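Local coordinates for protein PT26-6P (Thermococcus sp., PDB 2WB7) that is of unknown function but is encoded by a mobile extrachromosomal element of Euryarchaea and combines immunoglobulin-like domains with a helical domain, at residues A[352-361]-A[372-383]. Residues are numbered along the deposited sequence; the frame is centred on the assembly and turned at random.
Sequences DYHALGLVYA and PIWLAAEPMISV
Leu358 CD2 meets Ala376 CB at 3.5 Å, the central apolar touch of a non-hydrogen-bonded pair. On the same face, the Tyr360 ring lies alongside Pro372, pointing the same way, with CZ 3.9 Å from Pro372 CB; helix 135-144 packs against Leu358 and Tyr360. The axes of 352-361 and 372-379 run antiparallel, at 168°, as parts of the beta hairpin of strands 350-364 and 370-379 within the second immunoglobulin-like domain. Reciprocal backbone hydrogen bonds join Gly357 with Ala377, Val359 with Leu375 and Ala361 with Ile373, the last pair at 2.7 Å both for Ala361 N to Ile373 O and for Ile373 N to Ala361 O. Beyond Gly357 the ladder gives way to side chains: Ala355 CB rests 3.9 Å from Pro379 CG, and Ile381 CD1 reaches Tyr353 O at 3.5 Å. With CG anti to the backbone N (chi1 167°) and an extended chain, Glu378 brings OE2 to His354 ND1, a 2.8 Å hydrogen bond, bent to 145°, received on the carboxylate's syn side but tilted out of both the carboxylate and imidazole planes. Replacing Glu378 by an alanine would probably leave His354 ND1 without this acceptor and its ring less firmly fixed in rotation. Glu378 OE1 is hydrogen-bonded to the Tyr152 hydroxyl, and His354 NE2 to Asp502.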
loop_
_atom_site.group_PDB
_atom_site.type_symbol
_atom_site.label_atom_id
_atom_site.label_comp_id
_atom_site.label_asym_id
_atom_site.label_seq_id
_atom_site.Cartn_x
_atom_site.Cartn_y
_atom_site.Cartn_z
ATOM N N ASP A 352 19.735 -1.347 -12.040
ATOM C CA ASP A 352 18.579 -2.215 -11.934
ATOM C C ASP A 352 17.345 -1.431 -12.340
ATOM O O ASP A 352 17.458 -0.304 -12.807
ATOM C CB ASP A 352 18.432 -2.734 -10.506
ATOM C CG ASP A 352 18.137 -1.620 -9.485
ATOM O OD1 ASP A 352 18.729 -1.646 -8.385
ATOM O OD2 ASP A 352 17.301 -0.729 -9.759
ATOM N N TYR A 353 16.173 -2.031 -12.159
ATOM C CA TYR A 353 14.915 -1.367 -12.444
ATOM C C TYR A 353 13.952 -1.487 -11.256
ATOM O O TYR A 353 14.005 -2.453 -10.495
ATOM C CB TYR A 353 14.245 -2.007 -13.655
ATOM C CG TYR A 353 14.874 -1.725 -14.992
ATOM C CD1 TYR A 353 16.085 -2.299 -15.355
ATOM C CD2 TYR A 353 14.229 -0.926 -15.915
ATOM C CE1 TYR A 353 16.644 -2.054 -16.598
ATOM C CE2 TYR A 353 14.774 -0.676 -17.147
ATOM C CZ TYR A 353 15.983 -1.236 -17.481
ATOM O OH TYR A 353 16.505 -0.974 -18.715
ATOM N N HIS A 354 13.065 -0.502 -11.125
ATOM C CA HIS A 354 11.981 -0.530 -10.156
ATOM C C HIS A 354 10.658 -0.482 -10.914
ATOM O O HIS A 354 10.577 0.071 -12.021
ATOM C CB HIS A 354 12.061 0.684 -9.233
ATOM C CG HIS A 354 13.139 0.600 -8.198
ATOM N ND1 HIS A 354 12.895 0.799 -6.851
ATOM C CD2 HIS A 354 14.465 0.348 -8.309
ATOM C CE1 HIS A 354 14.024 0.663 -6.176
ATOM N NE2 HIS A 354 14.993 0.397 -7.037
ATOM N N ALA A 355 9.617 -1.068 -10.333
ATOM C CA ALA A 355 8.294 -0.999 -10.930
ATOM C C ALA A 355 7.481 -0.089 -10.036
ATOM O O ALA A 355 7.627 -0.141 -8.812
ATOM C CB ALA A 355 7.663 -2.385 -11.013
ATOM N N LEU A 356 6.649 0.760 -10.639
ATOM C CA LEU A 356 5.795 1.660 -9.875
ATOM C C LEU A 356 4.451 1.845 -10.559
ATOM O O LEU A 356 4.352 1.829 -11.786
ATOM C CB LEU A 356 6.466 3.014 -9.710
ATOM C CG LEU A 356 5.767 4.070 -8.861
ATOM C CD1 LEU A 356 5.965 3.803 -7.396
ATOM C CD2 LEU A 356 6.321 5.435 -9.198
ATOM N N GLY A 357 3.410 2.015 -9.751
ATOM C CA GLY A 357 2.086 2.346 -10.262
ATOM C C GLY A 357 1.560 3.587 -9.578
ATOM O O GLY A 357 1.558 3.683 -8.342
ATOM N N LEU A 358 1.133 4.547 -10.383
ATOM C CA LEU A 358 0.515 5.757 -9.888
ATOM C C LEU A 358 -0.909 5.891 -10.430
ATOM O O LEU A 358 -1.146 5.782 -11.635
ATOM C CB LEU A 358 1.349 6.966 -10.303
ATOM C CG LEU A 358 2.834 6.984 -9.916
ATOM C CD1 LEU A 358 3.450 8.276 -10.388
ATOM C CD2 LEU A 358 3.043 6.843 -8.428
ATOM N N VAL A 359 -1.856 6.131 -9.526
ATOM C CA VAL A 359 -3.240 6.425 -9.891
ATOM C C VAL A 359 -3.713 7.719 -9.247
ATOM O O VAL A 359 -3.374 8.037 -8.097
ATOM C CB VAL A 359 -4.188 5.304 -9.471
ATOM C CG1 VAL A 359 -5.550 5.502 -10.111
ATOM C CG2 VAL A 359 -3.603 3.968 -9.887
ATOM N N TYR A 360 -4.507 8.457 -10.005
ATOM C CA TYR A 360 -5.027 9.741 -9.591
ATOM C C TYR A 360 -6.509 9.739 -9.914
ATOM O O TYR A 360 -6.888 9.489 -11.058
ATOM C CB TYR A 360 -4.322 10.835 -10.384
ATOM C CG TYR A 360 -4.806 12.237 -10.131
ATOM C CD1 TYR A 360 -4.307 12.985 -9.074
ATOM C CD2 TYR A 360 -5.732 12.829 -10.976
ATOM C CE1 TYR A 360 -4.739 14.285 -8.845
ATOM C CE2 TYR A 360 -6.176 14.131 -10.761
ATOM C CZ TYR A 360 -5.678 14.852 -9.695
ATOM O OH TYR A 360 -6.113 16.145 -9.491
ATOM N N ALA A 361 -7.352 9.996 -8.916
ATOM C CA ALA A 361 -8.797 10.034 -9.160
ATOM C C ALA A 361 -9.507 11.117 -8.345
ATOM O O ALA A 361 -8.887 11.817 -7.548
ATOM C CB ALA A 361 -9.426 8.663 -8.932
ATOM N N PRO A 372 -9.543 15.376 -5.107
ATOM C CA PRO A 372 -8.524 14.588 -5.805
ATOM C C PRO A 372 -7.790 13.627 -4.869
ATOM O O PRO A 372 -7.336 14.039 -3.799
ATOM C CB PRO A 372 -7.542 15.653 -6.314
ATOM C CG PRO A 372 -8.123 16.990 -5.911
ATOM C CD PRO A 372 -9.060 16.726 -4.793
ATOM N N ILE A 373 -7.672 12.361 -5.254
ATOM C CA ILE A 373 -6.883 11.427 -4.466
ATOM C C ILE A 373 -5.874 10.725 -5.358
ATOM O O ILE A 373 -6.082 10.614 -6.580
ATOM C CB ILE A 373 -7.750 10.379 -3.781
ATOM C CG1 ILE A 373 -8.724 9.772 -4.783
ATOM C CG2 ILE A 373 -8.494 11.000 -2.609
ATOM C CD1 ILE A 373 -9.511 8.638 -4.216
ATOM N N TRP A 374 -4.777 10.267 -4.755
ATOM C CA TRP A 374 -3.753 9.567 -5.490
ATOM C C TRP A 374 -3.278 8.355 -4.714
ATOM O O TRP A 374 -3.375 8.310 -3.482
ATOM C CB TRP A 374 -2.570 10.495 -5.782
ATOM C CG TRP A 374 -1.835 10.950 -4.558
ATOM C CD1 TRP A 374 -2.123 12.033 -3.793
ATOM C CD2 TRP A 374 -0.698 10.320 -3.957
ATOM N NE1 TRP A 374 -1.224 12.130 -2.759
ATOM C CE2 TRP A 374 -0.342 11.089 -2.835
ATOM C CE3 TRP A 374 0.050 9.175 -4.255
ATOM C CZ2 TRP A 374 0.725 10.759 -2.011
ATOM C CZ3 TRP A 374 1.119 8.849 -3.432
ATOM C CH2 TRP A 374 1.445 9.640 -2.327
ATOM N N LEU A 375 -2.774 7.368 -5.450
ATOM C CA LEU A 375 -2.133 6.203 -4.849
ATOM C C LEU A 375 -0.836 5.870 -5.583
ATOM O O LEU A 375 -0.736 5.997 -6.821
ATOM C CB LEU A 375 -3.057 4.990 -4.858
ATOM C CG LEU A 375 -2.537 3.768 -4.089
ATOM C CD1 LEU A 375 -2.628 3.988 -2.613
ATOM C CD2 LEU A 375 -3.350 2.543 -4.451
ATOM N N ALA A 376 0.164 5.468 -4.811
ATOM C CA ALA A 376 1.402 4.974 -5.376
ATOM C C ALA A 376 1.619 3.603 -4.774
ATOM O O ALA A 376 1.430 3.411 -3.572
ATOM C CB ALA A 376 2.567 5.905 -5.041
ATOM N N ALA A 377 1.989 2.644 -5.607
ATOM C CA ALA A 377 2.206 1.294 -5.124
ATOM C C ALA A 377 3.381 0.743 -5.883
ATOM O O ALA A 377 3.385 0.737 -7.119
ATOM C CB ALA A 377 0.975 0.425 -5.354
ATOM N N GLU A 378 4.394 0.307 -5.146
ATOM C CA GLU A 378 5.593 -0.218 -5.770
ATOM C C GLU A 378 5.765 -1.703 -5.440
ATOM O O GLU A 378 5.963 -2.069 -4.282
ATOM C CB GLU A 378 6.817 0.599 -5.357
ATOM C CG GLU A 378 8.123 -0.072 -5.703
ATOM C CD GLU A 378 9.351 0.771 -5.384
ATOM O OE1 GLU A 378 9.195 1.913 -4.905
ATOM O OE2 GLU A 378 10.477 0.286 -5.626
ATOM N N PRO A 379 5.658 -2.564 -6.464
ATOM C CA PRO A 379 5.852 -3.997 -6.289
ATOM C C PRO A 379 7.250 -4.234 -5.777
ATOM O O PRO A 379 8.205 -3.702 -6.342
ATOM C CB PRO A 379 5.727 -4.545 -7.711
ATOM C CG PRO A 379 4.928 -3.533 -8.443
ATOM C CD PRO A 379 5.316 -2.213 -7.851
HETATM N N MSE A 380 7.375 -5.001 -4.700
HETATM C CA MSE A 380 8.664 -5.176 -4.047
HETATM C C MSE A 380 9.516 -6.178 -4.816
HETATM O O MSE A 380 9.870 -7.241 -4.309
HETATM C CB MSE A 380 8.439 -5.610 -2.608
HETATM C CG MSE A 380 7.747 -4.543 -1.772
HETATM SE SE MSE A 380 8.931 -3.056 -1.524
HETATM C CE MSE A 380 9.819 -3.888 -0.037
ATOM N N ILE A 381 9.806 -5.850 -6.070
ATOM C CA ILE A 381 10.549 -6.758 -6.922
ATOM C C ILE A 381 12.029 -6.486 -6.749
ATOM O O ILE A 381 12.429 -5.565 -6.039
ATOM C CB ILE A 381 10.159 -6.618 -8.418
ATOM C CG1 ILE A 381 10.317 -5.173 -8.910
ATOM C CG2 ILE A 381 8.745 -7.081 -8.652
ATOM C CD1 ILE A 381 11.576 -4.916 -9.775
ATOM N N SER A 382 12.846 -7.304 -7.382
ATOM C CA SER A 382 14.259 -7.004 -7.477
ATOM C C SER A 382 14.751 -7.512 -8.823
ATOM O O SER A 382 14.392 -8.617 -9.249
ATOM C CB SER A 382 15.030 -7.685 -6.364
ATOM O OG SER A 382 16.420 -7.577 -6.618
ATOM N N VAL A 383 15.548 -6.701 -9.505
ATOM C CA VAL A 383 16.098 -7.135 -10.771
ATOM C C VAL A 383 17.519 -7.599 -10.554
ATOM O O VAL A 383 18.351 -6.836 -10.102
ATOM C CB VAL A 383 16.061 -6.041 -11.800
ATOM C CG1 VAL A 383 16.687 -6.544 -13.072
ATOM C CG2 VAL A 383 14.608 -5.579 -12.026
#